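Local coordinates for protein cellulose 1,4-beta-cellobiosidase (Thermobifida fusca, PDB 4JJJ) that probably hydrolyses cellulose to release cellobiose from the chain end, through the family 48 glycoside hydrolase catalytic domain that makes up this chain, at residues P42-Q47 against S589-D594; T186-S191 against L585-F590. The protein carries 1 engineered substitution. One frame throughout, in Å; residues are numbered along the deposited sequence.

Contact 1 (P42-Q47 against S589-D594); sequences PDHGHQ and SFYKND. With ZN (zinc ion), chain B.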
loop_
_atom_site.group_PDB
_atom_site.type_symbol
_atom_site.label_atom_id
_atom_site.label_comp_id
_atom_site.label_asym_id
_atom_site.label_seq_id
_atom_site.Cartn_x
_atom_site.Cartn_y
_atom_site.Cartn_z
ATOM N N PRO A 42 -5.431 -0.048 7.795
ATOM C CA PRO A 42 -6.110 -1.086 8.580
ATOM C C PRO A 42 -6.924 -0.348 9.644
ATOM O O PRO A 42 -6.659 0.834 9.910
ATOM C CB PRO A 42 -4.974 -1.943 9.134
ATOM C CG PRO A 42 -3.887 -0.978 9.293
ATOM C CD PRO A 42 -3.947 -0.010 8.125
ATOM N N ASP A 43 -7.810 -1.090 10.303
ATOM C CA ASP A 43 -8.630 -0.500 11.334
ATOM C C ASP A 43 -8.487 -1.181 12.680
ATOM O O ASP A 43 -9.280 -0.869 13.595
ATOM C CB ASP A 43 -10.105 -0.392 10.875
ATOM C CG ASP A 43 -10.808 -1.676 10.693
ATOM O OD1 ASP A 43 -10.372 -2.743 11.181
ATOM O OD2 ASP A 43 -11.891 -1.704 9.970
ATOM N N HIS A 44 -7.470 -2.001 12.831
ATOM C CA HIS A 44 -7.104 -2.631 14.094
ATOM C C HIS A 44 -5.636 -2.937 14.071
ATOM O O HIS A 44 -5.131 -3.374 12.998
ATOM C CB HIS A 44 -7.943 -3.873 14.378
ATOM C CG HIS A 44 -7.788 -4.416 15.754
ATOM N ND1 HIS A 44 -6.782 -5.295 16.143
ATOM C CD2 HIS A 44 -8.461 -4.109 16.900
ATOM C CE1 HIS A 44 -6.880 -5.552 17.448
ATOM N NE2 HIS A 44 -7.905 -4.850 17.912
ATOM N N GLY A 45 -4.939 -2.732 15.208
ATOM C CA GLY A 45 -3.476 -2.894 15.268
ATOM C C GLY A 45 -3.015 -4.273 15.007
ATOM O O GLY A 45 -1.849 -4.468 14.644
ATOM N N HIS A 46 -3.832 -5.299 15.335
ATOM C CA HIS A 46 -3.407 -6.643 15.129
ATOM C C HIS A 46 -4.097 -7.305 13.946
ATOM O O HIS A 46 -3.962 -8.501 13.736
ATOM C CB HIS A 46 -3.594 -7.469 16.392
ATOM C CG HIS A 46 -2.652 -7.084 17.492
ATOM N ND1 HIS A 46 -2.575 -7.718 18.719
ATOM C CD2 HIS A 46 -1.719 -6.108 17.527
ATOM C CE1 HIS A 46 -1.640 -7.134 19.449
ATOM N NE2 HIS A 46 -1.089 -6.173 18.737
ATOM N N GLN A 47 -4.611 -6.465 13.016
ATOM C CA GLN A 47 -4.579 -6.842 11.672
ATOM C C GLN A 47 -3.145 -6.817 11.243
ATOM O O GLN A 47 -2.326 -6.270 11.929
ATOM C CB GLN A 47 -5.406 -5.871 10.806
ATOM C CG GLN A 47 -6.916 -6.027 11.046
ATOM C CD GLN A 47 -7.741 -4.926 10.482
ATOM O OE1 GLN A 47 -7.255 -3.815 10.205
ATOM N NE2 GLN A 47 -9.047 -5.167 10.320
ATOM N N SER A 589 -17.589 -4.090 18.317
ATOM C CA SER A 589 -17.895 -3.822 19.704
ATOM C C SER A 589 -16.825 -4.316 20.647
ATOM O O SER A 589 -16.744 -3.832 21.762
ATOM C CB SER A 589 -19.281 -4.355 20.125
ATOM O OG SER A 589 -19.298 -5.730 20.130
ATOM N N PHE A 590 -16.002 -5.191 20.149
ATOM C CA PHE A 590 -14.807 -5.630 20.875
ATOM C C PHE A 590 -13.879 -4.461 21.295
ATOM O O PHE A 590 -13.045 -4.605 22.167
ATOM C CB PHE A 590 -14.025 -6.688 20.103
ATOM C CG PHE A 590 -13.699 -6.304 18.673
ATOM C CD1 PHE A 590 -12.673 -5.468 18.362
ATOM C CD2 PHE A 590 -14.481 -6.792 17.648
ATOM C CE1 PHE A 590 -12.395 -5.073 17.050
ATOM C CE2 PHE A 590 -14.175 -6.454 16.353
ATOM C CZ PHE A 590 -13.212 -5.585 16.057
ATOM N N TYR A 591 -13.914 -3.360 20.555
ATOM C CA TYR A 591 -13.137 -2.194 20.871
ATOM C C TYR A 591 -13.387 -1.673 22.237
ATOM O O TYR A 591 -12.531 -1.081 22.810
ATOM C CB TYR A 591 -13.158 -1.113 19.831
ATOM C CG TYR A 591 -12.042 -1.079 18.838
ATOM C CD1 TYR A 591 -10.751 -1.056 19.287
ATOM C CD2 TYR A 591 -12.286 -0.900 17.506
ATOM C CE1 TYR A 591 -9.644 -1.005 18.418
ATOM C CE2 TYR A 591 -11.201 -0.843 16.601
ATOM C CZ TYR A 591 -9.899 -0.797 17.094
ATOM O OH TYR A 591 -8.773 -0.644 16.227
ATOM N N LYS A 592 -14.553 -1.893 22.799
ATOM C CA LYS A 592 -14.831 -1.390 24.142
ATOM C C LYS A 592 -14.022 -2.127 25.184
ATOM O O LYS A 592 -13.908 -1.601 26.307
ATOM C CB LYS A 592 -16.285 -1.641 24.400
ATOM C CG LYS A 592 -17.209 -0.767 23.566
ATOM C CD LYS A 592 -18.660 -1.273 23.890
ATOM C CE LYS A 592 -19.714 -0.503 23.130
ATOM N NZ LYS A 592 -21.089 -1.171 23.271
ATOM N N ASN A 593 -13.385 -3.226 24.848
ATOM C CA ASN A 593 -12.489 -3.894 25.794
ATOM C C ASN A 593 -11.043 -3.496 25.653
ATOM O O ASN A 593 -10.195 -3.976 26.377
ATOM C CB ASN A 593 -12.652 -5.406 25.643
ATOM C CG ASN A 593 -14.144 -5.788 25.737
ATOM O OD1 ASN A 593 -14.846 -5.296 26.657
ATOM N ND2 ASN A 593 -14.691 -6.422 24.677
ATOM N N ASP A 594 -10.736 -2.611 24.703
ATOM C CA ASP A 594 -9.361 -2.208 24.447
ATOM C C ASP A 594 -8.797 -1.401 25.582
ATOM O O ASP A 594 -9.473 -0.558 26.175
ATOM C CB ASP A 594 -9.295 -1.370 23.174
ATOM C CG ASP A 594 -7.865 -1.237 22.635
ATOM O OD1 ASP A 594 -7.154 -0.370 23.183
ATOM O OD2 ASP A 594 -7.593 -1.943 21.605
HETATM ZN ZN ZN B . -4.034 -9.069 19.432
HETATM O O HOH W 1 -8.618 -4.304 20.714
HETATM O O HOH W 2 -3.559 -8.860 21.531
HETATM O O HOH W 3 -6.026 -8.486 19.301
#
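Tyr591 and His44 make a buried loop-to-loop contact in which a 3-10 turn, 589-593, sends one phenol onto the loop 42-47 beside a zinc site. The phenol OH of Tyr591 donates to the carbonyl O of Asp43 at 2.7 Å, reaching it with a tilt of 28° from the carbonyl plane, while Asp43 O lies at the edge of the tyrosine ring. The His44 imidazole, its CG anti to the backbone N (chi1 -170°), runs past the phenol, pointing the other way, and its CD2 comes to 3.6 Å from Tyr591 CZ. The two planes meet obliquely at 40°. Phe590 CE1 comes up to the same His44 CD2 at 4.1 Å. Both nitrogens of His44 are used: ND1 accepts from His46 N at 3.1 Å, and NE2 lies 2.9 Å from a water that donates to Asp594 OD2, so the imidazole is held between its own turn and 589-594. A phenylalanine in place of Tyr591 would probably keep the ring against His44 but leave Asp43 O without its phenol donor. The type I turn from His44 to Gln47 presents His46, whose ND1 binds the zinc ion at 2.1 Å; Asp153 and two waters complete the ligands. Asp43 OD1 is held by Tyr156 OH. In the fold, 42-47 runs into edge strand 47-49, with Pro42 and Gln47 packed on strand 149-151, while Asp594 caps Leu596 N in the turn leading into helix 597-604.

Contact 2 (T186-S191 against L585-F590); sequences TIPHPS and LSIRSF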
loop_
_atom_site.group_PDB
_atom_site.type_symbol
_atom_site.label_atom_id
_atom_site.label_comp_id
_atom_site.label_asym_id
_atom_site.label_seq_id
_atom_site.Cartn_x
_atom_site.Cartn_y
_atom_site.Cartn_z
ATOM N N THR A 186 -16.229 1.513 6.477
ATOM C CA THR A 186 -16.251 0.203 5.839
ATOM C C THR A 186 -17.018 -0.797 6.727
ATOM O O THR A 186 -17.222 -0.577 7.930
ATOM C CB THR A 186 -14.813 -0.373 5.731
ATOM O OG1 THR A 186 -14.281 -0.441 7.106
ATOM C CG2 THR A 186 -13.962 0.553 4.846
ATOM N N ILE A 187 -17.391 -1.905 6.126
ATOM C CA ILE A 187 -17.936 -3.070 6.830
ATOM C C ILE A 187 -16.904 -4.212 6.561
ATOM O O ILE A 187 -16.839 -4.797 5.473
ATOM C CB ILE A 187 -19.373 -3.441 6.365
ATOM C CG1 ILE A 187 -20.295 -2.244 6.597
ATOM C CG2 ILE A 187 -19.770 -4.733 7.044
ATOM C CD1 ILE A 187 -21.594 -2.379 5.861
ATOM N N PRO A 188 -16.043 -4.504 7.595
ATOM C CA PRO A 188 -15.108 -5.587 7.442
ATOM C C PRO A 188 -15.805 -6.916 7.147
ATOM O O PRO A 188 -16.814 -7.227 7.765
ATOM C CB PRO A 188 -14.281 -5.605 8.749
ATOM C CG PRO A 188 -14.485 -4.191 9.278
ATOM C CD PRO A 188 -15.972 -3.890 8.935
ATOM N N HIS A 189 -15.180 -7.653 6.281
ATOM C CA HIS A 189 -15.756 -8.887 5.755
ATOM C C HIS A 189 -14.711 -9.910 5.350
ATOM O O HIS A 189 -13.514 -9.614 5.129
ATOM C CB HIS A 189 -16.685 -8.540 4.595
ATOM C CG HIS A 189 -16.013 -7.839 3.464
ATOM N ND1 HIS A 189 -15.803 -6.476 3.414
ATOM C CD2 HIS A 189 -15.414 -8.343 2.385
ATOM C CE1 HIS A 189 -15.144 -6.168 2.311
ATOM N NE2 HIS A 189 -14.917 -7.273 1.650
ATOM N N PRO A 190 -15.137 -11.185 5.262
ATOM C CA PRO A 190 -14.171 -12.240 4.913
ATOM C C PRO A 190 -13.891 -12.213 3.379
ATOM O O PRO A 190 -14.821 -12.041 2.526
ATOM C CB PRO A 190 -14.934 -13.530 5.203
ATOM C CG PRO A 190 -16.364 -13.152 5.066
ATOM C CD PRO A 190 -16.495 -11.741 5.539
ATOM N N SER A 191 -12.628 -12.397 3.016
ATOM C CA SER A 191 -12.285 -12.570 1.612
ATOM C C SER A 191 -12.946 -13.831 0.961
ATOM O O SER A 191 -13.255 -13.870 -0.224
ATOM C CB SER A 191 -10.774 -12.686 1.459
ATOM O OG SER A 191 -10.219 -11.473 1.956
ATOM N N LEU A 585 -18.045 1.697 15.629
ATOM C CA LEU A 585 -17.930 1.011 16.887
ATOM C C LEU A 585 -18.952 -0.083 17.082
ATOM O O LEU A 585 -18.589 -1.170 17.558
ATOM C CB LEU A 585 -17.984 1.986 18.057
ATOM C CG LEU A 585 -17.978 1.331 19.422
ATOM C CD1 LEU A 585 -16.639 0.706 19.707
ATOM C CD2 LEU A 585 -18.341 2.370 20.473
ATOM N N SER A 586 -20.193 0.151 16.669
ATOM C CA SER A 586 -21.202 -0.852 16.909
ATOM C C SER A 586 -21.024 -2.148 16.126
ATOM O O SER A 586 -21.516 -3.233 16.562
ATOM C CB SER A 586 -22.644 -0.297 16.750
ATOM O OG SER A 586 -23.025 -0.299 15.409
ATOM N N ILE A 587 -20.254 -2.142 15.022
ATOM C CA ILE A 587 -19.937 -3.374 14.329
ATOM C C ILE A 587 -18.514 -3.848 14.609
ATOM O O ILE A 587 -18.020 -4.798 13.967
ATOM C CB ILE A 587 -20.165 -3.289 12.818
ATOM C CG1 ILE A 587 -19.347 -2.213 12.067
ATOM C CG2 ILE A 587 -21.592 -2.992 12.560
ATOM C CD1 ILE A 587 -19.292 -2.431 10.585
ATOM N N ARG A 588 -17.922 -3.190 15.598
ATOM C CA ARG A 588 -16.581 -3.568 16.141
ATOM C C ARG A 588 -16.588 -3.444 17.699
ATOM O O ARG A 588 -15.746 -2.814 18.310
ATOM C CB ARG A 588 -15.481 -2.665 15.548
ATOM C CG ARG A 588 -15.377 -2.764 14.035
ATOM C CD ARG A 588 -14.395 -1.718 13.549
ATOM N NE ARG A 588 -14.181 -1.644 12.102
ATOM C CZ ARG A 588 -15.037 -1.035 11.267
ATOM N NH1 ARG A 588 -16.171 -0.549 11.651
ATOM N NH2 ARG A 588 -14.739 -0.905 9.961
ATOM N N SER A 589 -17.589 -4.090 18.317
ATOM C CA SER A 589 -17.895 -3.822 19.704
ATOM C C SER A 589 -16.825 -4.316 20.647
ATOM O O SER A 589 -16.744 -3.832 21.762
ATOM C CB SER A 589 -19.281 -4.355 20.125
ATOM O OG SER A 589 -19.298 -5.730 20.130
ATOM N N PHE A 590 -16.002 -5.191 20.149
ATOM C CA PHE A 590 -14.807 -5.630 20.875
ATOM C C PHE A 590 -13.879 -4.461 21.295
ATOM O O PHE A 590 -13.045 -4.605 22.167
ATOM C CB PHE A 590 -14.025 -6.688 20.103
ATOM C CG PHE A 590 -13.699 -6.304 18.673
ATOM C CD1 PHE A 590 -12.673 -5.468 18.362
ATOM C CD2 PHE A 590 -14.481 -6.792 17.648
ATOM C CE1 PHE A 590 -12.395 -5.073 17.050
ATOM C CE2 PHE A 590 -14.175 -6.454 16.353
ATOM C CZ PHE A 590 -13.212 -5.585 16.057
HETATM O O HOH W 4 -17.448 1.344 9.869
#
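Ile187 and Ile587 bring the two backbones to 7.8 Å between their CA atoms, where the loop entering strand 189-190 faces the type I turn from Leu585 to Arg588. Arg588 supplies the polar half of the contact. Its chain is extended from CG to NE, and NH2 of Arg588 donates to Thr186 O at 3.2 Å from above the carbonyl plane, 59° out of it. The hydroxyl OG1 of Thr186 lies at the edge of the Arg588 guanidinium, 2.9 Å from Arg588 NH2. A water donates to Thr186 O at 2.7 Å and accepts from Arg588 NH1, tying the same carbonyl to the guanidinium a second time. Pro188 crosses the arginine at about a right angle, laying CD over one face of the Arg588 guanidinium, 3.4 Å above its plane and displaced from its middle. This segment leads into an edge of a four-stranded antiparallel sheet: strand 189-190 pairs with 170-173, within the (alpha/alpha)6 catalytic domain of family 48. Beside the arginine, Ile587 CD1 fits into the apolar corner formed by Ile187 and Pro188, 4.1 Å from Ile187 CG1 and 4.0 Å from Pro188 CD. The Ile587 side chain crosses that of Ile187 at about a right angle. Within 186-191, His189 ND1 donates almost straight to Ile187 O, in the plane of both groups, at 2.9 Å. NH1 of Arg588 also bonds Phe584 O.

How the contacts relate
Both contacts are buried, their centres about 20 and 21 Å from the centre of the chain and about 9 Å from each other, and both end on the connection before helix 597-604, sharing Ser589 and Phe590. The first side differs: contact 1 takes up the loop entering strand 47-49, contact 2 the loop entering strand 189-190, the two outermost strands of one antiparallel sheet. Contact 1 is largely aromatic, with a phenol, an imidazole and a bridging water near a zinc ion; contact 2 combines a guanidinium with proline and isoleucine packing. They are joined directly by the salt bridge from Asp43 OD2 to Arg588 NH2, 3.0 Å, with Tyr591 CB packing on Leu585 CD1.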